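PDB 3RD6: Mll3558 protein from Mesorhizobium loti, which is of unknown function but belongs to the AHA1 family of Bet v 1-like proteins, whose helix-grip fold often encloses a pocket for hydrophobic ligands. Local coordinates for residues H3-T9 / E120-D126; T9-E13 / E135-R139; I12-Y16 / L142-A146. One frame throughout, in Å; residues are numbered along the deposited sequence.

Contact 1: H3-T9 / E120-D126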
ATOM      1  N   HIS A   3       9.853 -17.079   8.397  1.00 61.01           N
ATOM      2  CA  HIS A   3       9.506 -15.983   7.444  1.00 64.80           C
ATOM      3  C   HIS A   3      10.161 -14.646   7.810  1.00 64.14           C
ATOM      4  O   HIS A   3      10.349 -14.334   8.989  1.00 64.49           O
ATOM      5  CB  HIS A   3       7.986 -15.819   7.373  1.00 64.00           C
ATOM      6  CG  HIS A   3       7.286 -16.991   6.758  1.00 69.46           C
ATOM      7  ND1 HIS A   3       7.149 -18.203   7.405  1.00 72.67           N
ATOM      8  CD2 HIS A   3       6.718 -17.145   5.541  1.00 72.01           C
ATOM      9  CE1 HIS A   3       6.522 -19.049   6.609  1.00 67.25           C
ATOM     10  NE2 HIS A   3       6.248 -18.435   5.472  1.00 69.57           N
ATOM     11  N   SER A   4      10.496 -13.850   6.796  1.00 59.36           N
ATOM     12  CA  SER A   4      11.134 -12.553   7.028  1.00 58.90           C
ATOM     13  C   SER A   4      10.577 -11.444   6.148  1.00 54.34           C
ATOM     14  O   SER A   4      10.125 -11.683   5.026  1.00 49.45           O
ATOM     15  CB  SER A   4      12.642 -12.645   6.796  1.00 60.19           C
ATOM     16  OG  SER A   4      13.220 -13.671   7.595  1.00 73.83           O
ATOM     17  N   VAL A   5      10.624 -10.222   6.664  1.00 50.14           N
ATOM     18  CA  VAL A   5      10.126  -9.077   5.919  1.00 44.09           C
ATOM     19  C   VAL A   5      11.142  -7.954   5.928  1.00 40.43           C
ATOM     20  O   VAL A   5      11.523  -7.470   6.987  1.00 48.05           O
ATOM     21  CB  VAL A   5       8.795  -8.502   6.514  1.00 30.13           C
ATOM     22  CG1 VAL A   5       8.317  -7.323   5.678  1.00 37.30           C
ATOM     23  CG2 VAL A   5       7.728  -9.571   6.567  1.00 30.76           C
ATOM     24  N   ILE A   6      11.571  -7.544   4.740  1.00 42.58           N
ATOM     25  CA  ILE A   6      12.518  -6.443   4.613  1.00 45.22           C
ATOM     26  C   ILE A   6      11.704  -5.186   4.287  1.00 52.04           C
ATOM     27  O   ILE A   6      10.823  -5.219   3.421  1.00 57.45           O
ATOM     28  CB  ILE A   6      13.527  -6.683   3.467  1.00 48.19           C
ATOM     29  CG1 ILE A   6      14.380  -7.916   3.763  1.00 54.39           C
ATOM     30  CG2 ILE A   6      14.417  -5.461   3.289  1.00 42.32           C
ATOM     31  CD1 ILE A   6      15.428  -8.196   2.703  1.00 58.01           C
ATOM     32  N   HIS A   7      11.972  -4.090   4.993  1.00 44.49           N
ATOM     33  CA  HIS A   7      11.275  -2.838   4.740  1.00 35.48           C
ATOM     34  C   HIS A   7      12.286  -1.822   4.288  1.00 37.15           C
ATOM     35  O   HIS A   7      13.305  -1.631   4.941  1.00 40.61           O
ATOM     36  CB  HIS A   7      10.601  -2.288   5.996  1.00 33.33           C
ATOM     37  CG  HIS A   7       9.483  -3.137   6.504  1.00 29.35           C
ATOM     38  ND1 HIS A   7       9.661  -4.099   7.473  1.00 34.44           N
ATOM     39  CD2 HIS A   7       8.183  -3.204   6.144  1.00 28.99           C
ATOM     40  CE1 HIS A   7       8.518  -4.723   7.690  1.00 31.65           C
ATOM     41  NE2 HIS A   7       7.604  -4.200   6.896  1.00 21.46           N
ATOM     42  N   SER A   8      11.998  -1.163   3.175  1.00 37.10           N
ATOM     43  CA  SER A   8      12.886  -0.141   2.657  1.00 23.21           C
ATOM     44  C   SER A   8      12.058   0.847   1.875  1.00 26.14           C
ATOM     45  O   SER A   8      10.926   0.576   1.517  1.00 27.09           O
ATOM     46  CB  SER A   8      13.953  -0.757   1.749  1.00 37.30           C
ATOM     47  OG  SER A   8      13.512  -0.816   0.396  1.00 46.82           O
ATOM     48  N   THR A   9      12.647   1.995   1.604  1.00 21.74           N
ATOM     49  CA  THR A   9      11.981   3.036   0.860  1.00 31.73           C
ATOM     50  C   THR A   9      13.058   3.634  -0.009  1.00 29.40           C
ATOM     51  O   THR A   9      14.218   3.680   0.385  1.00 43.52           O
ATOM     52  CB  THR A   9      11.439   4.146   1.798  1.00 35.79           C
ATOM     53  OG1 THR A   9      10.527   3.577   2.750  1.00 50.92           O
ATOM     54  CG2 THR A   9      10.738   5.248   0.994  1.00 29.96           C
ATOM     55  N   GLU A 120       8.780   4.878  -3.272  1.00 31.47           N
ATOM     56  CA  GLU A 120       8.247   3.533  -3.049  1.00 32.76           C
ATOM     57  C   GLU A 120       8.600   2.880  -1.705  1.00 40.64           C
ATOM     58  O   GLU A 120       9.749   2.498  -1.462  1.00 43.06           O
ATOM     59  CB  GLU A 120       8.654   2.600  -4.202  1.00 31.53           C
ATOM     60  CG  GLU A 120       7.442   1.928  -4.826  1.00 34.89           C
ATOM     61  CD  GLU A 120       7.755   1.124  -6.070  1.00 37.50           C
ATOM     62  OE1 GLU A 120       8.332   0.032  -5.938  1.00 39.26           O
ATOM     63  OE2 GLU A 120       7.424   1.589  -7.185  1.00 37.31           O
ATOM     64  N   GLN A 121       7.598   2.764  -0.834  1.00 36.35           N
ATOM     65  CA  GLN A 121       7.786   2.143   0.470  1.00 33.81           C
ATOM     66  C   GLN A 121       7.381   0.700   0.289  1.00 25.32           C
ATOM     67  O   GLN A 121       6.208   0.401   0.117  1.00 32.47           O
ATOM     68  CB  GLN A 121       6.904   2.832   1.509  1.00 35.76           C
ATOM     69  CG  GLN A 121       7.278   4.276   1.741  1.00 36.25           C
ATOM     70  CD  GLN A 121       6.193   5.067   2.425  1.00 30.33           C
ATOM     71  OE1 GLN A 121       5.173   5.399   1.821  1.00 32.21           O
ATOM     72  NE2 GLN A 121       6.405   5.376   3.695  1.00 36.17           N
ATOM     73  N   GLY A 122       8.358  -0.191   0.304  1.00 27.57           N
ATOM     74  CA  GLY A 122       8.040  -1.584   0.101  1.00 27.81           C
ATOM     75  C   GLY A 122       8.355  -2.561   1.207  1.00 28.58           C
ATOM     76  O   GLY A 122       9.115  -2.301   2.134  1.00 27.67           O
ATOM     77  N   ALA A 123       7.731  -3.716   1.085  1.00 29.80           N
ATOM     78  CA  ALA A 123       7.911  -4.812   2.010  1.00 27.65           C
ATOM     79  C   ALA A 123       8.248  -6.025   1.134  1.00 32.70           C
ATOM     80  O   ALA A 123       7.388  -6.536   0.413  1.00 37.49           O
ATOM     81  CB  ALA A 123       6.614  -5.043   2.800  1.00 29.46           C
ATOM     82  N   PHE A 124       9.502  -6.469   1.190  1.00 25.83           N
ATOM     83  CA  PHE A 124       9.950  -7.603   0.385  1.00 30.82           C
ATOM     84  C   PHE A 124       9.915  -8.873   1.216  1.00 31.36           C
ATOM     85  O   PHE A 124      10.460  -8.927   2.319  1.00 36.49           O
ATOM     86  CB  PHE A 124      11.343  -7.304  -0.188  1.00 35.78           C
ATOM     87  CG  PHE A 124      11.431  -5.942  -0.830  1.00 34.72           C
ATOM     88  CD1 PHE A 124      11.620  -4.806  -0.044  1.00 38.20           C
ATOM     89  CD2 PHE A 124      11.211  -5.779  -2.203  1.00 38.48           C
ATOM     90  CE1 PHE A 124      11.585  -3.533  -0.609  1.00 32.65           C
ATOM     91  CE2 PHE A 124      11.175  -4.503  -2.772  1.00 26.51           C
ATOM     92  CZ  PHE A 124      11.360  -3.377  -1.967  1.00 42.34           C
ATOM     93  N   PHE A 125       9.282  -9.898   0.649  1.00 40.66           N
ATOM     94  CA  PHE A 125       9.065 -11.158   1.335  1.00 43.91           C
ATOM     95  C   PHE A 125      10.042 -12.308   1.288  1.00 54.11           C
ATOM     96  O   PHE A 125      10.628 -12.636   0.263  1.00 53.28           O
ATOM     97  CB  PHE A 125       7.673 -11.689   0.970  1.00 46.22           C
ATOM     98  CG  PHE A 125       6.574 -10.692   1.217  1.00 42.74           C
ATOM     99  CD1 PHE A 125       6.478 -10.031   2.437  1.00 40.85           C
ATOM    100  CD2 PHE A 125       5.660 -10.384   0.225  1.00 45.22           C
ATOM    101  CE1 PHE A 125       5.495  -9.086   2.652  1.00 44.24           C
ATOM    102  CE2 PHE A 125       4.671  -9.435   0.439  1.00 48.66           C
ATOM    103  CZ  PHE A 125       4.591  -8.787   1.652  1.00 39.01           C
ATOM    104  N   ASP A 126      10.161 -12.915   2.464  1.00 57.35           N
ATOM    105  CA  ASP A 126      10.974 -14.082   2.743  1.00 63.26           C
ATOM    106  C   ASP A 126      12.241 -14.250   1.934  1.00 66.17           C
ATOM    107  O   ASP A 126      12.224 -14.791   0.828  1.00 72.92           O
ATOM    108  CB  ASP A 126      10.089 -15.328   2.638  1.00 61.21           C
ATOM    109  CG  ASP A 126       8.894 -15.257   3.576  1.00 67.02           C
ATOM    110  OD1 ASP A 126       9.085 -14.812   4.728  1.00 66.66           O
ATOM    111  OD2 ASP A 126       7.770 -15.637   3.176  1.00 65.70           O
TER
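His-3 leads into the pairing with its CA 3.0 Å from Asp-126 OD1, a carboxylate that also salt-bridges Arg-84 of the second subunit through OD2. Just before the strand, Ser-4 and Asp-126 extend the pairing: Ser-4 N donates to Asp-126 OD1 (2.7 Å), while Asp-126 N returns a bond to Ser-4 O (2.8 Å), so the aspartate side chain takes a place that a backbone carbonyl would hold further along. Val-5, in a non-hydrogen-bonded pair with Phe-125, sets CG1 4.0 Å from Ala-123 CB and CG2 4.3 Å from Phe-125 CD1, at the ring edge. Ile-6 makes the hydrogen-bonded pair with Phe-124, Ile-6 N to Phe-124 O 3.0 Å and Phe-124 N to Ile-6 O 2.9 Å; both side chains lie on the face that helix 131-148 covers. His-7 turns to the other face, with Ala-123, and bonds Thr-104 of the second subunit. At Ser-8, O accepts from Gly-122 N (2.9 Å) and N donates to Gly-122 O (3.3 Å). Gly-122 leaves space for the Phe-124 ring, whose CE1 comes 3.5 Å from Ser-8 OG; a CB there would crowd its CZ. Thr-9 CA adds a CA-H...O contact to Glu-120 O (3.3 Å). This antiparallel ladder joins the first and last strands of the sheet in sequence, as in the helix-grip fold of Bet v 1-like proteins.

Contact 2: T9-E13 / E135-R139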
ATOM      1  N   THR A   9      12.647   1.995   1.604  1.00 21.74           N
ATOM      2  CA  THR A   9      11.981   3.036   0.860  1.00 31.73           C
ATOM      3  C   THR A   9      13.058   3.634  -0.009  1.00 29.40           C
ATOM      4  O   THR A   9      14.218   3.680   0.385  1.00 43.52           O
ATOM      5  CB  THR A   9      11.439   4.146   1.798  1.00 35.79           C
ATOM      6  OG1 THR A   9      10.527   3.577   2.750  1.00 50.92           O
ATOM      7  CG2 THR A   9      10.738   5.248   0.994  1.00 29.96           C
ATOM      8  N   PHE A  10      12.682   4.073  -1.200  1.00 39.50           N
ATOM      9  CA  PHE A  10      13.634   4.707  -2.095  1.00 34.27           C
ATOM     10  C   PHE A  10      12.906   5.807  -2.833  1.00 45.55           C
ATOM     11  O   PHE A  10      11.672   5.792  -2.934  1.00 45.99           O
ATOM     12  CB  PHE A  10      14.257   3.689  -3.068  1.00 41.89           C
ATOM     13  CG  PHE A  10      13.301   3.112  -4.076  1.00 46.31           C
ATOM     14  CD1 PHE A  10      12.891   3.853  -5.171  1.00 38.51           C
ATOM     15  CD2 PHE A  10      12.841   1.816  -3.949  1.00 39.98           C
ATOM     16  CE1 PHE A  10      12.035   3.310  -6.132  1.00 38.29           C
ATOM     17  CE2 PHE A  10      11.988   1.272  -4.900  1.00 42.86           C
ATOM     18  CZ  PHE A  10      11.588   2.022  -5.989  1.00 34.36           C
ATOM     19  N   THR A  11      13.665   6.777  -3.325  1.00 48.48           N
ATOM     20  CA  THR A  11      13.074   7.896  -4.044  1.00 53.35           C
ATOM     21  C   THR A  11      13.846   8.204  -5.319  1.00 55.32           C
ATOM     22  O   THR A  11      15.063   8.067  -5.368  1.00 61.45           O
ATOM     23  CB  THR A  11      13.017   9.121  -3.132  1.00 55.99           C
ATOM     24  OG1 THR A  11      12.569   8.700  -1.834  1.00 49.18           O
ATOM     25  CG2 THR A  11      12.027  10.145  -3.664  1.00 51.58           C
ATOM     26  N   ILE A  12      13.124   8.604  -6.356  1.00 55.99           N
ATOM     27  CA  ILE A  12      13.725   8.908  -7.640  1.00 58.80           C
ATOM     28  C   ILE A  12      13.203  10.233  -8.189  1.00 64.25           C
ATOM     29  O   ILE A  12      12.015  10.373  -8.456  1.00 64.56           O
ATOM     30  CB  ILE A  12      13.410   7.789  -8.655  1.00 58.49           C
ATOM     31  CG1 ILE A  12      13.879   6.446  -8.095  1.00 55.46           C
ATOM     32  CG2 ILE A  12      14.076   8.078  -9.982  1.00 59.66           C
ATOM     33  CD1 ILE A  12      13.419   5.251  -8.897  1.00 44.41           C
ATOM     34  N   GLU A  13      14.089  11.209  -8.337  1.00 63.35           N
ATOM     35  CA  GLU A  13      13.696  12.501  -8.882  1.00 67.87           C
ATOM     36  C   GLU A  13      14.092  12.527 -10.344  1.00 70.88           C
ATOM     37  O   GLU A  13      15.145  12.012 -10.728  1.00 74.49           O
ATOM     38  CB  GLU A  13      14.383  13.654  -8.152  1.00 73.83           C
ATOM     39  CG  GLU A  13      13.904  13.867  -6.732  1.00 82.05           C
ATOM     40  CD  GLU A  13      14.995  13.631  -5.700  1.00 86.92           C
ATOM     41  OE1 GLU A  13      15.574  12.518  -5.681  1.00 86.26           O
ATOM     42  OE2 GLU A  13      15.272  14.559  -4.907  1.00 89.03           O
ATOM     43  N   GLU A 135      14.192  -0.785  -7.774  1.00 41.61           N
ATOM     44  CA  GLU A 135      14.462   0.632  -8.007  1.00 49.37           C
ATOM     45  C   GLU A 135      15.136   0.779  -9.369  1.00 54.00           C
ATOM     46  O   GLU A 135      14.896   1.751 -10.085  1.00 57.80           O
ATOM     47  CB  GLU A 135      15.385   1.227  -6.949  1.00 49.89           C
ATOM     48  CG  GLU A 135      15.507   2.744  -7.111  1.00 49.02           C
ATOM     49  CD  GLU A 135      16.706   3.337  -6.391  1.00 56.25           C
ATOM     50  OE1 GLU A 135      17.018   2.903  -5.250  1.00 51.95           O
ATOM     51  OE2 GLU A 135      17.329   4.257  -6.977  1.00 44.38           O
ATOM     52  N   GLU A 136      15.980  -0.194  -9.715  1.00 51.75           N
ATOM     53  CA  GLU A 136      16.696  -0.185 -10.981  1.00 59.01           C
ATOM     54  C   GLU A 136      15.710  -0.115 -12.139  1.00 54.87           C
ATOM     55  O   GLU A 136      15.872   0.691 -13.054  1.00 57.88           O
ATOM     56  CB  GLU A 136      17.549  -1.447 -11.094  1.00 67.82           C
ATOM     57  CG  GLU A 136      18.630  -1.392 -12.172  1.00 72.21           C
ATOM     58  CD  GLU A 136      19.544  -2.608 -12.144  1.00 81.11           C
ATOM     59  OE1 GLU A 136      20.138  -2.893 -11.080  1.00 77.18           O
ATOM     60  OE2 GLU A 136      19.671  -3.275 -13.192  1.00 76.83           O
ATOM     61  N   GLY A 137      14.684  -0.960 -12.087  1.00 56.12           N
ATOM     62  CA  GLY A 137      13.688  -0.988 -13.142  1.00 53.09           C
ATOM     63  C   GLY A 137      12.846   0.271 -13.230  1.00 49.27           C
ATOM     64  O   GLY A 137      12.611   0.791 -14.328  1.00 51.79           O
ATOM     65  N   THR A 138      12.375   0.754 -12.082  1.00 37.91           N
ATOM     66  CA  THR A 138      11.555   1.960 -12.054  1.00 46.35           C
ATOM     67  C   THR A 138      12.347   3.147 -12.620  1.00 40.34           C
ATOM     68  O   THR A 138      11.805   3.996 -13.331  1.00 37.19           O
ATOM     69  CB  THR A 138      11.091   2.276 -10.614  1.00 44.99           C
ATOM     70  OG1 THR A 138      10.233   1.220 -10.156  1.00 44.22           O
ATOM     71  CG2 THR A 138      10.326   3.601 -10.571  1.00 37.58           C
ATOM     72  N   ARG A 139      13.637   3.191 -12.310  1.00 43.56           N
ATOM     73  CA  ARG A 139      14.489   4.262 -12.794  1.00 48.05           C
ATOM     74  C   ARG A 139      14.558   4.141 -14.316  1.00 49.04           C
ATOM     75  O   ARG A 139      14.771   5.126 -15.017  1.00 46.17           O
ATOM     76  CB  ARG A 139      15.881   4.142 -12.166  1.00 60.18           C
ATOM     77  CG  ARG A 139      16.718   5.401 -12.232  1.00 59.12           C
ATOM     78  CD  ARG A 139      17.977   5.246 -11.408  1.00 67.40           C
ATOM     79  NE  ARG A 139      17.798   5.627 -10.005  1.00 66.07           N
ATOM     80  CZ  ARG A 139      17.599   6.877  -9.584  1.00 68.73           C
ATOM     81  NH1 ARG A 139      17.543   7.868 -10.462  1.00 63.00           N
ATOM     82  NH2 ARG A 139      17.489   7.145  -8.284  1.00 61.53           N
TER
HETATM   83  O   HOH W   1      16.609   5.674  -3.198  1.00 46.95           O
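This is a helix-on-sheet contact at one border of the sheet, where the first half of helix 131-148 passes over strand 5-16, one of the two outermost strands of this chain. The two segments run in nearly the same direction, 19° apart with axes 9.7 Å from each other, and no direct hydrogen bond links them; side chains fill the gap. Phe-10 and Ile-12 both point toward the helix, while Thr-11 between them points away. The Phe-10 ring lies under the aliphatic part of Glu-135 in a CH-pi contact, with Glu-135 CG 3.7 Å from the ring centroid and 22° off its normal. Ile-12 CD1 fits between two residues three positions apart, close to one turn, 3.7 Å from Glu-135 CG and 3.9 Å from Thr-138 CG2. A long C-terminal helix laid across a curved antiparallel sheet is the hallmark of the helix-grip fold of the Bet v 1-like clan, to which the AHA1 family belongs. Along the outer border the contact becomes polar. Arg-139 reaches back along its own helix, its NH2 forming a salt bridge with Glu-135 OE2 (3.2 Å) and its NE a weak hydrogen bond to the same oxygen (3.4 Å). The guanidinium thus held presents one face to Ile-12, whose CG2 is 3.5 Å from Arg-139 NH1. A water bridges the backbone and the helix: it accepts from Thr-11 N at 3.1 Å and donates weakly to Glu-135 OE1 at 3.5 Å. Thr-138 OG1 turns to the carbonyl of Arg-134, leaving its methyl group for Ile-12.

Contact 3: I12-Y16 / L142-A146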
ATOM      1  N   ILE A  12      13.124   8.604  -6.356  1.00 55.99           N
ATOM      2  CA  ILE A  12      13.725   8.908  -7.640  1.00 58.80           C
ATOM      3  C   ILE A  12      13.203  10.233  -8.189  1.00 64.25           C
ATOM      4  O   ILE A  12      12.015  10.373  -8.456  1.00 64.56           O
ATOM      5  CB  ILE A  12      13.410   7.789  -8.655  1.00 58.49           C
ATOM      6  CG1 ILE A  12      13.879   6.446  -8.095  1.00 55.46           C
ATOM      7  CG2 ILE A  12      14.076   8.078  -9.982  1.00 59.66           C
ATOM      8  CD1 ILE A  12      13.419   5.251  -8.897  1.00 44.41           C
ATOM      9  N   GLU A  13      14.089  11.209  -8.337  1.00 63.35           N
ATOM     10  CA  GLU A  13      13.696  12.501  -8.882  1.00 67.87           C
ATOM     11  C   GLU A  13      14.092  12.527 -10.344  1.00 70.88           C
ATOM     12  O   GLU A  13      15.145  12.012 -10.728  1.00 74.49           O
ATOM     13  CB  GLU A  13      14.383  13.654  -8.152  1.00 73.83           C
ATOM     14  CG  GLU A  13      13.904  13.867  -6.732  1.00 82.05           C
ATOM     15  CD  GLU A  13      14.995  13.631  -5.700  1.00 86.92           C
ATOM     16  OE1 GLU A  13      15.574  12.518  -5.681  1.00 86.26           O
ATOM     17  OE2 GLU A  13      15.272  14.559  -4.907  1.00 89.03           O
ATOM     18  N   ARG A  14      13.228  13.106 -11.164  1.00 70.15           N
ATOM     19  CA  ARG A  14      13.490  13.189 -12.588  1.00 72.02           C
ATOM     20  C   ARG A  14      12.597  14.265 -13.176  1.00 69.98           C
ATOM     21  O   ARG A  14      11.372  14.175 -13.096  1.00 66.53           O
ATOM     22  CB  ARG A  14      13.203  11.848 -13.268  1.00 74.23           C
ATOM     23  CG  ARG A  14      13.757  11.775 -14.673  1.00 79.73           C
ATOM     24  CD  ARG A  14      13.536  10.415 -15.301  1.00 83.42           C
ATOM     25  NE  ARG A  14      14.545  10.117 -16.316  1.00 82.05           N
ATOM     26  CZ  ARG A  14      14.814  10.890 -17.363  1.00 85.24           C
ATOM     27  NH1 ARG A  14      14.146  12.024 -17.542  1.00 82.67           N
ATOM     28  NH2 ARG A  14      15.753  10.527 -18.229  1.00 76.88           N
ATOM     29  N   THR A  15      13.214  15.283 -13.768  1.00 66.46           N
ATOM     30  CA  THR A  15      12.457  16.376 -14.350  1.00 67.66           C
ATOM     31  C   THR A  15      12.185  16.169 -15.825  1.00 70.91           C
ATOM     32  O   THR A  15      12.949  15.502 -16.525  1.00 76.38           O
ATOM     33  CB  THR A  15      13.189  17.699 -14.163  1.00 68.49           C
ATOM     34  OG1 THR A  15      13.517  17.867 -12.778  1.00 71.68           O
ATOM     35  CG2 THR A  15      12.315  18.856 -14.630  1.00 60.50           C
ATOM     36  N   TYR A  16      11.084  16.750 -16.284  1.00 75.22           N
ATOM     37  CA  TYR A  16      10.672  16.636 -17.674  1.00 76.24           C
ATOM     38  C   TYR A  16      10.393  18.020 -18.221  1.00 76.29           C
ATOM     39  O   TYR A  16       9.897  18.883 -17.500  1.00 78.01           O
ATOM     40  CB  TYR A  16       9.408  15.775 -17.777  1.00 74.55           C
ATOM     41  CG  TYR A  16       9.605  14.359 -17.297  1.00 75.91           C
ATOM     42  CD1 TYR A  16      10.142  13.390 -18.138  1.00 72.05           C
ATOM     43  CD2 TYR A  16       9.299  13.997 -15.984  1.00 77.73           C
ATOM     44  CE1 TYR A  16      10.370  12.093 -17.686  1.00 71.29           C
ATOM     45  CE2 TYR A  16       9.527  12.700 -15.521  1.00 68.53           C
ATOM     46  CZ  TYR A  16      10.060  11.757 -16.378  1.00 70.49           C
ATOM     47  OH  TYR A  16      10.289  10.480 -15.935  1.00 61.50           O
ATOM     48  N   LEU A 142      10.970   5.209 -15.805  1.00 52.29           N
ATOM     49  CA  LEU A 142      10.821   6.660 -15.762  1.00 59.90           C
ATOM     50  C   LEU A 142      11.647   7.277 -16.875  1.00 64.89           C
ATOM     51  O   LEU A 142      11.260   8.291 -17.462  1.00 60.12           O
ATOM     52  CB  LEU A 142      11.283   7.233 -14.418  1.00 53.28           C
ATOM     53  CG  LEU A 142      10.369   7.044 -13.210  1.00 56.16           C
ATOM     54  CD1 LEU A 142      11.072   7.610 -11.991  1.00 44.34           C
ATOM     55  CD2 LEU A 142       9.023   7.735 -13.444  1.00 40.78           C
ATOM     56  N   GLU A 143      12.793   6.663 -17.154  1.00 67.24           N
ATOM     57  CA  GLU A 143      13.666   7.129 -18.222  1.00 64.44           C
ATOM     58  C   GLU A 143      12.885   6.874 -19.521  1.00 56.44           C
ATOM     59  O   GLU A 143      12.849   7.730 -20.409  1.00 59.29           O
ATOM     60  CB  GLU A 143      14.984   6.341 -18.203  1.00 68.23           C
ATOM     61  CG  GLU A 143      16.203   7.106 -18.717  1.00 77.58           C
ATOM     62  CD  GLU A 143      16.443   6.921 -20.202  1.00 88.08           C
ATOM     63  OE1 GLU A 143      17.423   7.492 -20.721  1.00 83.22           O
ATOM     64  OE2 GLU A 143      15.659   6.198 -20.853  1.00 94.54           O
ATOM     65  N   ALA A 144      12.238   5.709 -19.603  1.00 50.48           N
ATOM     66  CA  ALA A 144      11.431   5.339 -20.764  1.00 48.27           C
ATOM     67  C   ALA A 144      10.275   6.320 -20.938  1.00 50.14           C
ATOM     68  O   ALA A 144       9.943   6.694 -22.059  1.00 60.49           O
ATOM     69  CB  ALA A 144      10.894   3.937 -20.597  1.00 39.18           C
ATOM     70  N   LEU A 145       9.657   6.719 -19.825  1.00 56.19           N
ATOM     71  CA  LEU A 145       8.556   7.681 -19.862  1.00 58.10           C
ATOM     72  C   LEU A 145       9.051   8.940 -20.567  1.00 58.25           C
ATOM     73  O   LEU A 145       8.359   9.503 -21.422  1.00 60.93           O
ATOM     74  CB  LEU A 145       8.102   8.042 -18.447  1.00 52.85           C
ATOM     75  CG  LEU A 145       7.141   9.237 -18.307  1.00 46.70           C
ATOM     76  CD1 LEU A 145       5.859   9.008 -19.078  1.00 45.85           C
ATOM     77  CD2 LEU A 145       6.837   9.451 -16.841  1.00 57.79           C
ATOM     78  N   ALA A 146      10.262   9.360 -20.200  1.00 59.59           N
ATOM     79  CA  ALA A 146      10.895  10.543 -20.770  1.00 53.04           C
ATOM     80  C   ALA A 146      10.749  10.567 -22.287  1.00 59.65           C
ATOM     81  O   ALA A 146      10.273  11.555 -22.862  1.00 59.01           O
ATOM     82  CB  ALA A 146      12.366  10.591 -20.377  1.00 46.43           C
TER
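Tyr-16 lays its ring edge against the helix turn 142-146, with CE1 3.5 Å from Ala-146 CA and 3.7 Å from Ala-146 CB. Its hydroxyl ends in a hydrogen bond, OH donating to Leu-142 O at 2.8 Å. That carbonyl also accepts the helical bond from Ala-146 N (3.1 Å), so the tyrosine adds a second donor without opening the turn. Tyr-16 CZ also lies 4.0 Å from Leu-145 CD2; Leu-145 packs in turn on Ala-26 and Phe-27 of helix 20-28, which places this contact where the strand end and two helices meet. The short segments are parallel to within 1°, their axes 9.8 Å apart. Such packing of the C-terminal helix beside the first strand belongs to the helix-grip fold of Bet v 1-like proteins, in which the long helix lies in the grip of the bent sheet. Further back along the strand, Ile-12 meets Leu-142 in a purely apolar touch, CG2 to CD1 at 3.6 Å, and Leu-142 also packs on Leu-116 of strand 113-125. Between Ile-12 and Tyr-16, Arg-14 reaches out along the flank of the helix turn. Its CD is 4.0 Å from Leu-142 CB, and one face of its guanidinium covers Ala-146, with NH1 3.6 Å from Ala-146 CB. Arg-14 NH2 comes 3.5 Å from Glu-143 CG, yet the charges stay apart: Glu-143 OE1 is 4.3 Å from Arg-14 NH2, beyond a salt bridge.

Overall arrangement
All three contacts use strand 5-16, which meets strand 113-125 in contact 1 and helix 131-148 in contacts 2 and 3. All are partly buried, contact 3 most and contact 2 least by share of buried residues. Contact 1 is held by backbone hydrogen bonds at the sheet edge, about 17 Å from the chain centre, and much of it faces the second subunit. Contacts 2 and 3, with centres about 10 Å apart, work through side chains and lie nearer the centre; Ile-12 serves both. Contact 2 mixes apolar packing with a water bridge and an ion pair within the helix, whereas contact 3 adds a tyrosine-to-carbonyl bond and touches no other chain. Contacts 1 and 2 share Thr-9.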